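Local coordinates for protein Bis(5'-nucleosyl)-tetraphosphatase [asymmetrical] (Caenorhabditis elegans, PDB 1KTG) that hydrolyses diadenosine tetraphosphate asymmetrically to AMP and ATP, with the help of divalent metal ions, at residues K4-V9 / E43-A48; K36-P41 / K81-K86; P41-D44 / I50-T53; K61-I66 / N94-Q99. All coordinates share one frame; numbering follows the deposited sequence.

Contact 1 (K4-V9 / E43-A48); sequences KAAGLV and EDEWQA
The methyl group of Ala-6 meets the first turn of the helix that begins at Glu-45. Its CB lies 3.3 Å from the carbonyl oxygen of Glu-45 and 3.9 Å from CB of the same residue, while the CB of Ala-48, one turn on, is 4.4 Å from Ala-6 CB. Both alanines are buried, and the helix backbone comes close to the strand: the CA atoms of Ala-6 and Glu-45 are 5.4 Å apart. Ala-49 and Leu-8 continue this packing.

The other side of the contact is looser and hydrated. The Glu-45 chain starts beside its own backbone N (chi1 -73°) and runs extended, bringing its carboxylate alongside the strand without a direct bond to it. One water bridges the two, bonded to Ala-5 O at 2.8 Å and to Glu-45 OE2 at 2.7 Å. At the helix start, Asp-44 OD2 accepts from Gln-47 N, 2.9 Å away and nearly straight at 170°, and Asp-44 N gives a bond back to Gln-47 OE1. This reciprocal pair is a capping box, and the helix it opens is that of the Nudix box, laid here against the central mixed sheet of the Nudix fold.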
# COMPACT_ATOMS: atom_id res chain seq x y z
N LYS A 4 -6.99 6.20 12.73
CA LYS A 4 -7.06 4.97 11.95
C LYS A 4 -7.00 5.22 10.45
O LYS A 4 -7.69 6.10 9.92
CB LYS A 4 -8.35 4.23 12.28
N ALA A 5 -6.17 4.43 9.78
CA ALA A 5 -6.00 4.49 8.34
C ALA A 5 -5.84 3.08 7.81
O ALA A 5 -5.63 2.14 8.56
CB ALA A 5 -4.77 5.32 7.98
N ALA A 6 -5.93 2.93 6.50
CA ALA A 6 -5.77 1.63 5.87
C ALA A 6 -5.38 1.77 4.42
O ALA A 6 -5.59 2.81 3.81
CB ALA A 6 -7.04 0.86 5.98
N GLY A 7 -4.83 0.70 3.87
CA GLY A 7 -4.46 0.71 2.48
C GLY A 7 -4.23 -0.69 1.96
O GLY A 7 -4.53 -1.67 2.64
N LEU A 8 -3.71 -0.76 0.75
CA LEU A 8 -3.45 -2.02 0.09
C LEU A 8 -2.02 -2.06 -0.40
O LEU A 8 -1.56 -1.13 -1.06
CB LEU A 8 -4.41 -2.19 -1.09
CG LEU A 8 -5.90 -2.29 -0.77
CD1 LEU A 8 -6.73 -2.49 -2.01
CD2 LEU A 8 -6.18 -3.39 0.25
N VAL A 9 -1.30 -3.11 -0.02
CA VAL A 9 0.02 -3.36 -0.56
C VAL A 9 -0.26 -4.03 -1.90
O VAL A 9 -0.56 -5.21 -1.96
CB VAL A 9 0.86 -4.25 0.36
CG1 VAL A 9 2.17 -4.68 -0.34
CG2 VAL A 9 1.18 -3.51 1.65
N GLU A 43 -16.99 4.48 7.35
CA GLU A 43 -16.20 3.38 6.80
C GLU A 43 -15.52 2.53 7.86
O GLU A 43 -15.34 2.95 9.00
CB GLU A 43 -15.09 3.91 5.88
CG GLU A 43 -15.57 4.66 4.65
CD GLU A 43 -14.43 5.07 3.75
OE1 GLU A 43 -13.30 5.28 4.26
OE2 GLU A 43 -14.65 5.19 2.53
N ASP A 44 -15.15 1.31 7.47
CA ASP A 44 -14.23 0.51 8.27
C ASP A 44 -12.92 0.50 7.49
O ASP A 44 -12.84 1.12 6.43
CB ASP A 44 -14.73 -0.91 8.53
CG ASP A 44 -14.96 -1.70 7.27
OD1 ASP A 44 -15.48 -2.82 7.41
OD2 ASP A 44 -14.69 -1.28 6.13
N GLU A 45 -11.92 -0.19 8.00
CA GLU A 45 -10.60 -0.21 7.37
C GLU A 45 -10.63 -0.77 5.95
O GLU A 45 -9.96 -0.27 5.06
CB GLU A 45 -9.63 -0.99 8.24
CG GLU A 45 -9.25 -0.22 9.50
CD GLU A 45 -8.76 -1.08 10.64
OE1 GLU A 45 -9.52 -1.96 11.10
OE2 GLU A 45 -7.62 -0.84 11.11
N TRP A 46 -11.41 -1.83 5.77
CA TRP A 46 -11.52 -2.48 4.47
C TRP A 46 -11.99 -1.46 3.43
O TRP A 46 -11.36 -1.28 2.39
CB TRP A 46 -12.49 -3.66 4.58
CG TRP A 46 -12.77 -4.45 3.33
CD1 TRP A 46 -13.93 -4.45 2.62
CD2 TRP A 46 -11.92 -5.42 2.71
NE1 TRP A 46 -13.84 -5.33 1.56
CE2 TRP A 46 -12.61 -5.93 1.59
CE3 TRP A 46 -10.63 -5.89 2.96
CZ2 TRP A 46 -12.07 -6.90 0.76
CZ3 TRP A 46 -10.09 -6.84 2.12
CH2 TRP A 46 -10.81 -7.33 1.03
N GLN A 47 -13.09 -0.78 3.73
CA GLN A 47 -13.65 0.18 2.79
C GLN A 47 -12.65 1.30 2.49
O GLN A 47 -12.51 1.74 1.35
CB GLN A 47 -14.95 0.77 3.34
CG GLN A 47 -16.10 -0.24 3.40
CD GLN A 47 -17.34 0.30 4.08
OE1 GLN A 47 -17.25 1.13 4.98
NE2 GLN A 47 -18.51 -0.17 3.65
N ALA A 48 -11.96 1.75 3.52
CA ALA A 48 -11.01 2.85 3.37
C ALA A 48 -9.85 2.45 2.46
O ALA A 48 -9.45 3.20 1.56
CB ALA A 48 -10.51 3.27 4.73
O HOH W 1 -6.05 1.36 11.26

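Contact 2 (K36-P41 / K81-K86); sequences KGHVDP and KPKSVK. With MG (magnesium ion), chain F; AMP (adenosine monophosphate), chain J; PO4 (phosphate ion), chain C.
Lys-36 and Val-85 meet at about a right angle, the aliphatic part of the lysine passing the valine so that CD lies 4.1 Å from Val-85 CG1. Lys-36 carries CG between its backbone N and carbonyl carbon (chi1 64°) and bends again at chi2 and chi4. This folded course turns NZ to the AMP phosphate, where it donates to O1P at 2.6 Å, with Thr-33 as a further partner. Lys-83 reaches the same phosphate by a different shape: all four torsions are near 180°, and the straight chain delivers NZ to AMP O2P at 2.8 Å. The two ammonium groups hold different oxygens of one phosphate, in the AMP pocket of this Nudix fold just where strand 32-38 runs into the Nudix box.

The carbonyl oxygen of Lys-36 binds a magnesium ion at 2.0 Å; Glu-56 completes that site together with three waters and a separate phosphate ion. His-38 crosses Lys-83 at about a right angle, Lys-83 NZ approaching its ring obliquely, 3.6 Å from CE1. His-38 N donates to O3 of the separate phosphate ion at 2.8 Å, and one magnesium-bound water links Lys-36 NZ to O4 of that ion.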
# COMPACT_ATOMS: atom_id res chain seq x y z
N LYS A 36 -2.89 4.36 0.49
CA LYS A 36 -3.49 4.23 1.82
C LYS A 36 -3.99 5.57 2.32
O LYS A 36 -3.52 6.61 1.88
CB LYS A 36 -2.48 3.67 2.81
CG LYS A 36 -1.29 4.57 3.06
CD LYS A 36 -1.47 5.48 4.26
CE LYS A 36 -0.16 6.18 4.65
NZ LYS A 36 0.40 7.10 3.60
N GLY A 37 -4.92 5.56 3.25
CA GLY A 37 -5.44 6.81 3.77
C GLY A 37 -6.32 6.63 4.99
O GLY A 37 -6.56 5.53 5.46
N HIS A 38 -6.79 7.75 5.51
CA HIS A 38 -7.58 7.71 6.72
C HIS A 38 -8.92 7.05 6.47
O HIS A 38 -9.50 7.16 5.38
CB HIS A 38 -7.81 9.12 7.26
CG HIS A 38 -6.57 9.78 7.77
ND1 HIS A 38 -5.91 9.36 8.91
CD2 HIS A 38 -5.88 10.85 7.31
CE1 HIS A 38 -4.87 10.14 9.12
NE2 HIS A 38 -4.83 11.06 8.17
N VAL A 39 -9.41 6.37 7.50
CA VAL A 39 -10.74 5.82 7.49
C VAL A 39 -11.68 7.03 7.58
O VAL A 39 -11.57 7.85 8.50
CB VAL A 39 -10.96 4.84 8.65
CG1 VAL A 39 -12.38 4.31 8.69
CG2 VAL A 39 -10.00 3.67 8.51
N ASP A 40 -12.58 7.16 6.60
CA ASP A 40 -13.49 8.30 6.54
C ASP A 40 -14.80 7.93 7.25
O ASP A 40 -15.06 6.77 7.54
CB ASP A 40 -13.74 8.71 5.08
CG ASP A 40 -12.60 9.58 4.49
OD1 ASP A 40 -11.72 10.04 5.24
OD2 ASP A 40 -12.53 9.87 3.27
N PRO A 41 -15.64 8.92 7.56
CA PRO A 41 -16.88 8.65 8.29
C PRO A 41 -17.74 7.56 7.64
O PRO A 41 -17.90 7.53 6.41
CB PRO A 41 -17.62 9.99 8.25
CG PRO A 41 -16.56 11.00 8.06
CD PRO A 41 -15.47 10.35 7.26
N LYS A 81 0.46 12.24 17.25
CA LYS A 81 -0.45 11.26 17.79
C LYS A 81 -0.29 9.89 17.14
O LYS A 81 0.14 9.79 16.00
CB LYS A 81 -1.89 11.75 17.60
N PRO A 82 -0.68 8.85 17.87
CA PRO A 82 -0.60 7.50 17.34
C PRO A 82 -1.52 7.36 16.14
O PRO A 82 -2.63 7.91 16.14
CB PRO A 82 -1.10 6.62 18.49
CG PRO A 82 -1.25 7.48 19.66
CD PRO A 82 -1.24 8.90 19.22
N LYS A 83 -1.05 6.64 15.14
CA LYS A 83 -1.82 6.37 13.95
C LYS A 83 -1.62 4.90 13.65
O LYS A 83 -0.53 4.38 13.84
CB LYS A 83 -1.28 7.21 12.79
CG LYS A 83 -1.92 6.94 11.45
CD LYS A 83 -1.41 7.99 10.45
CE LYS A 83 -1.92 7.81 9.06
NZ LYS A 83 -1.57 9.00 8.23
N SER A 84 -2.69 4.23 13.23
CA SER A 84 -2.58 2.84 12.82
C SER A 84 -2.88 2.78 11.34
O SER A 84 -3.76 3.48 10.85
CB SER A 84 -3.54 1.93 13.60
OG SER A 84 -4.91 2.27 13.41
N VAL A 85 -2.13 1.96 10.61
CA VAL A 85 -2.42 1.79 9.19
C VAL A 85 -2.52 0.29 8.92
O VAL A 85 -1.53 -0.43 8.99
CB VAL A 85 -1.37 2.41 8.27
CG1 VAL A 85 -1.83 2.34 6.81
CG2 VAL A 85 -1.10 3.86 8.66
N LYS A 86 -3.73 -0.16 8.64
CA LYS A 86 -3.94 -1.57 8.34
C LYS A 86 -3.81 -1.79 6.84
O LYS A 86 -4.47 -1.11 6.06
CB LYS A 86 -5.32 -2.01 8.78
CG LYS A 86 -5.57 -3.48 8.53
CD LYS A 86 -6.80 -4.00 9.27
CE LYS A 86 -6.94 -5.49 9.03
NZ LYS A 86 -8.14 -6.09 9.68
MG MG F . -2.92 8.50 1.41
P AMP J . 1.47 9.23 6.25
O1P AMP J . 2.05 8.51 5.04
O2P AMP J . 0.98 8.23 7.27
O3P AMP J . 0.51 10.27 5.78
O5' AMP J . 2.72 10.01 6.92
C5' AMP J . 2.53 10.88 8.03
C4' AMP J . 3.90 11.17 8.62
O4' AMP J . 4.39 9.96 9.20
C3' AMP J . 4.90 11.62 7.57
O3' AMP J . 5.68 12.69 8.09
C2' AMP J . 5.74 10.38 7.29
O2' AMP J . 7.12 10.68 7.09
C1' AMP J . 5.57 9.52 8.53
N9 AMP J . 5.46 8.07 8.25
C8 AMP J . 4.85 7.46 7.21
N7 AMP J . 4.97 6.11 7.34
C5 AMP J . 5.66 5.85 8.45
C6 AMP J . 6.12 4.63 9.14
N6 AMP J . 5.85 3.40 8.62
N1 AMP J . 6.81 4.78 10.28
C2 AMP J . 7.08 6.00 10.79
N3 AMP J . 6.68 7.15 10.21
C4 AMP J . 5.98 7.13 9.06
P PO4 C . -5.02 10.33 3.19
O1 PO4 C . -4.63 9.54 1.95
O2 PO4 C . -5.08 11.81 2.83
O3 PO4 C . -6.37 9.87 3.68
O4 PO4 C . -3.94 10.11 4.24
O HOH W 2 -1.15 7.51 0.77
O HOH W 3 -1.93 8.86 3.23
O HOH W 4 -2.13 10.35 0.70

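Contact 3 (P41-D44 / I50-T53); sequences PGED and IRET. With MG (magnesium ion), chain I; MG (magnesium ion), chain G; OH (hydroxide ion), chain D.
Glu-43 and Arg-51 form a two-bond salt bridge between the loop ahead of the Nudix helix and the helix itself. The arginine presents its side, NE and NH2, to the carboxylate. NE donates to Glu-43 OE2 at 2.6 Å, and NH2 donates to Glu-43 OE1 at 2.9 Å with an N-H...O angle of 161°. Each oxygen uses its syn lone pair, and the two flat groups are nearly coplanar, 21° apart, which fixes the rotation of both. Glu-43 reaches across as an extended chain, whereas Arg-51 leaves the helix with CG opposite its backbone N and bends at chi3 (47°), which turns the guanidinium edge to the glutamate.

Further out, Glu-43 OE1 also accepts from Asp-40 N. The far corner of the guanidinium belongs to the metal site: NH1 donates to Glu-52 OE2 at 2.9 Å, meeting this oxygen from above the carboxylate plane, and also pairs with Glu-55. Glu-52 in turn bridges two magnesium ions, OE1 binding one at 2.1 Å and OE2 the other at 2.0 Å, and a hydroxide ion joins the same two metals. Glu-56 and Glu-103 also bind the ion held by Glu-52 OE1.

Arg-51 thus stands in the second shell, linking a loop carboxylate to a metal ligand; its positive charge probably offsets part of the dense negative charge of these glutamates and helps hold Glu-52 in position.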
# COMPACT_ATOMS: atom_id res chain seq x y z
N PRO A 41 -15.64 8.92 7.56
CA PRO A 41 -16.88 8.65 8.29
C PRO A 41 -17.74 7.56 7.64
O PRO A 41 -17.90 7.53 6.41
CB PRO A 41 -17.62 9.99 8.25
CG PRO A 41 -16.56 11.00 8.06
CD PRO A 41 -15.47 10.35 7.26
N GLY A 42 -18.25 6.67 8.47
CA GLY A 42 -19.08 5.58 7.99
C GLY A 42 -18.31 4.36 7.51
O GLY A 42 -18.90 3.31 7.30
N GLU A 43 -16.99 4.48 7.35
CA GLU A 43 -16.20 3.38 6.80
C GLU A 43 -15.52 2.53 7.86
O GLU A 43 -15.34 2.95 9.00
CB GLU A 43 -15.09 3.91 5.88
CG GLU A 43 -15.57 4.66 4.65
CD GLU A 43 -14.43 5.07 3.75
OE1 GLU A 43 -13.30 5.28 4.26
OE2 GLU A 43 -14.65 5.19 2.53
N ASP A 44 -15.15 1.31 7.47
CA ASP A 44 -14.23 0.51 8.27
C ASP A 44 -12.92 0.50 7.49
O ASP A 44 -12.84 1.12 6.43
CB ASP A 44 -14.73 -0.91 8.53
CG ASP A 44 -14.96 -1.70 7.27
OD1 ASP A 44 -15.48 -2.82 7.41
OD2 ASP A 44 -14.69 -1.28 6.13
N ILE A 50 -9.75 0.23 0.12
CA ILE A 50 -10.20 0.11 -1.26
C ILE A 50 -10.42 1.49 -1.88
O ILE A 50 -9.96 1.76 -3.00
CB ILE A 50 -11.48 -0.74 -1.31
CG1 ILE A 50 -11.17 -2.17 -0.88
CG2 ILE A 50 -12.10 -0.72 -2.72
CD1 ILE A 50 -12.40 -3.04 -0.63
N ARG A 51 -11.09 2.37 -1.16
CA ARG A 51 -11.39 3.70 -1.69
C ARG A 51 -10.11 4.51 -1.91
O ARG A 51 -9.96 5.19 -2.92
CB ARG A 51 -12.34 4.45 -0.76
CG ARG A 51 -12.59 5.90 -1.18
CD ARG A 51 -13.36 6.72 -0.16
NE ARG A 51 -12.82 6.50 1.17
CZ ARG A 51 -11.68 7.02 1.61
NH1 ARG A 51 -10.96 7.81 0.83
NH2 ARG A 51 -11.25 6.75 2.85
N GLU A 52 -9.20 4.45 -0.95
CA GLU A 52 -7.95 5.19 -1.08
C GLU A 52 -7.11 4.65 -2.23
O GLU A 52 -6.40 5.40 -2.91
CB GLU A 52 -7.16 5.14 0.23
CG GLU A 52 -7.80 5.96 1.34
CD GLU A 52 -7.54 7.46 1.24
OE1 GLU A 52 -6.62 7.87 0.50
OE2 GLU A 52 -8.26 8.23 1.92
N THR A 53 -7.20 3.35 -2.47
CA THR A 53 -6.48 2.78 -3.59
C THR A 53 -7.03 3.32 -4.89
O THR A 53 -6.26 3.69 -5.80
CB THR A 53 -6.57 1.27 -3.54
OG1 THR A 53 -5.78 0.81 -2.45
CG2 THR A 53 -5.95 0.65 -4.78
MG MG I . -5.57 9.63 0.15
MG MG G . -8.01 10.11 2.66
O OH D . -7.11 10.94 0.93
O HOH W 5 -10.00 10.58 1.60
O HOH W 6 -8.04 12.19 3.33
O HOH W 7 -9.24 9.71 4.24
O HOH W 8 -6.73 9.84 -1.69

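Contact 4 (K61-I66 / N94-Q99); sequences KEQLTI and NPDDVQ
A short 3-10 turn leading into strand 64-78 meets the loop that follows strand 81-92, on the surface of the Nudix domain. Gln-63, the last residue of the turn, and Asp-96 carry the contact. The Gln-63 chain sets CG beside its backbone N (chi1 -66°) and extends past the aspartate, so that CB and CG lie 3.3 and 3.2 Å from Asp-96 OD2. The model places the amide nitrogen very close to the carboxylate, and the details of that approach are doubtful. The clearer polar role of the glutamine amide is on its other side, where OE1 accepts from the backbone N of Thr-60.

A water gives the contact its clearer polar link. It donates to Gln-63 O at 2.8 Å and to Asp-96 OD2 at 2.5 Å, a short distance, and accepts from Asn-94 N at 2.8 Å, so that it ties the backbones of both segments to the aspartate side chain. Asp-96 itself is brought round by the inverse gamma turn centred on Pro-95, in which Asp-96 N donates to Asn-94 O at 2.7 Å.

Beside this bridge the antiparallel pairing of strands 64-78 and 81-92 begins, with backbone bonds from Gln-63 to Asn-93 and from Thr-65 to Lys-91. Leu-64 packs on Leu-8 and Ile-10 of strand 3-14, Lys-61 on Ile-50 of helix 45-57, and Gln-99 bonds to Ala-57 through the backbone.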
# COMPACT_ATOMS: atom_id res chain seq x y z
N LYS A 61 -11.41 -2.05 -7.28
CA LYS A 61 -11.50 -3.33 -6.60
C LYS A 61 -11.54 -4.47 -7.61
O LYS A 61 -10.97 -5.53 -7.37
CB LYS A 61 -12.76 -3.35 -5.73
CG LYS A 61 -13.19 -4.72 -5.27
CD LYS A 61 -12.35 -5.21 -4.11
CE LYS A 61 -12.91 -6.51 -3.51
NZ LYS A 61 -14.38 -6.53 -3.35
N GLU A 62 -12.18 -4.22 -8.74
CA GLU A 62 -12.38 -5.23 -9.76
C GLU A 62 -11.08 -5.63 -10.46
O GLU A 62 -10.97 -6.69 -11.04
CB GLU A 62 -13.38 -4.72 -10.80
CG GLU A 62 -14.79 -4.42 -10.27
CD GLU A 62 -14.85 -3.28 -9.25
OE1 GLU A 62 -14.22 -2.22 -9.44
OE2 GLU A 62 -15.55 -3.45 -8.23
N GLN A 63 -10.09 -4.74 -10.40
CA GLN A 63 -8.79 -4.99 -11.01
C GLN A 63 -7.87 -5.76 -10.08
O GLN A 63 -6.75 -6.10 -10.44
CB GLN A 63 -8.13 -3.65 -11.35
CG GLN A 63 -8.85 -2.86 -12.41
CD GLN A 63 -8.30 -1.46 -12.53
OE1 GLN A 63 -8.68 -0.57 -11.78
NE2 GLN A 63 -7.39 -1.26 -13.46
N LEU A 64 -8.33 -6.02 -8.86
CA LEU A 64 -7.50 -6.62 -7.84
C LEU A 64 -7.99 -7.97 -7.33
O LEU A 64 -9.18 -8.25 -7.32
CB LEU A 64 -7.45 -5.69 -6.61
CG LEU A 64 -6.83 -4.31 -6.78
CD1 LEU A 64 -6.98 -3.54 -5.46
CD2 LEU A 64 -5.37 -4.42 -7.19
N THR A 65 -7.04 -8.81 -6.91
CA THR A 65 -7.33 -10.01 -6.15
C THR A 65 -6.76 -9.74 -4.76
O THR A 65 -5.54 -9.81 -4.55
CB THR A 65 -6.66 -11.26 -6.75
OG1 THR A 65 -7.24 -11.56 -8.03
CG2 THR A 65 -7.00 -12.50 -5.93
N ILE A 66 -7.63 -9.39 -3.82
CA ILE A 66 -7.18 -9.04 -2.48
C ILE A 66 -7.10 -10.29 -1.63
O ILE A 66 -8.05 -11.06 -1.56
CB ILE A 66 -8.14 -8.02 -1.83
CG1 ILE A 66 -8.24 -6.77 -2.70
CG2 ILE A 66 -7.62 -7.65 -0.45
CD1 ILE A 66 -9.21 -5.74 -2.20
N ASN A 94 -4.06 -7.54 -14.06
CA ASN A 94 -3.76 -7.18 -15.44
C ASN A 94 -2.82 -5.96 -15.52
O ASN A 94 -2.59 -5.30 -14.51
CB ASN A 94 -5.06 -6.92 -16.18
CG ASN A 94 -5.75 -8.20 -16.60
OD1 ASN A 94 -5.11 -9.12 -17.14
ND2 ASN A 94 -7.05 -8.27 -16.37
N PRO A 95 -2.31 -5.68 -16.72
CA PRO A 95 -1.36 -4.57 -16.94
C PRO A 95 -2.01 -3.20 -16.93
O PRO A 95 -1.86 -2.41 -17.87
CB PRO A 95 -0.79 -4.86 -18.34
CG PRO A 95 -1.42 -6.12 -18.79
CD PRO A 95 -2.60 -6.40 -17.96
N ASP A 96 -2.76 -2.93 -15.88
CA ASP A 96 -3.43 -1.66 -15.71
C ASP A 96 -2.43 -0.57 -15.39
O ASP A 96 -1.36 -0.81 -14.82
CB ASP A 96 -4.45 -1.77 -14.59
CG ASP A 96 -5.55 -2.74 -14.90
OD1 ASP A 96 -5.92 -2.89 -16.09
OD2 ASP A 96 -6.12 -3.39 -14.01
N ASP A 97 -2.83 0.65 -15.73
CA ASP A 97 -1.99 1.81 -15.61
C ASP A 97 -2.35 2.64 -14.40
O ASP A 97 -3.52 2.99 -14.16
CB ASP A 97 -2.11 2.66 -16.87
CG ASP A 97 -1.58 1.95 -18.09
OD1 ASP A 97 -0.64 1.14 -17.95
OD2 ASP A 97 -2.03 2.12 -19.23
N VAL A 98 -1.32 2.94 -13.64
CA VAL A 98 -1.43 3.75 -12.45
C VAL A 98 -1.57 5.21 -12.86
O VAL A 98 -0.91 5.68 -13.78
CB VAL A 98 -0.17 3.59 -11.62
CG1 VAL A 98 -0.10 4.63 -10.52
CG2 VAL A 98 -0.11 2.18 -11.05
N GLN A 99 -2.45 5.92 -12.16
CA GLN A 99 -2.66 7.34 -12.36
C GLN A 99 -2.77 7.96 -10.97
O GLN A 99 -3.45 7.42 -10.10
CB GLN A 99 -3.91 7.62 -13.17
CG GLN A 99 -3.71 7.44 -14.66
CD GLN A 99 -4.98 7.65 -15.46
OE1 GLN A 99 -5.28 6.87 -16.37
NE2 GLN A 99 -5.73 8.69 -15.11
O HOH W 9 -6.03 -5.74 -13.07

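From the N terminus, strand 3-14 is met first, and contact 1 closes a long loop by bringing the start of helix 45-57 back onto it. Within that span strand 32-38 opens contact 2, which spans helix 45-57 and strand 64-78 to reach strand 81-92, so contacts 1 and 2 cross; backbone bonds from Ala-5 and Gly-7 to strand 81-92 join them in one sheet. Contact 3 is the shortest closure, fastening the loop before helix 45-57 to the helix, and shares residues with both. Contact 4 follows contacts 1 and 3 in series but crosses contact 2; it closes the base of the antiparallel pair 64-78/81-92, and Leu-64 and Ile-66 join it to contact 1 through Leu-8 and Trp-46.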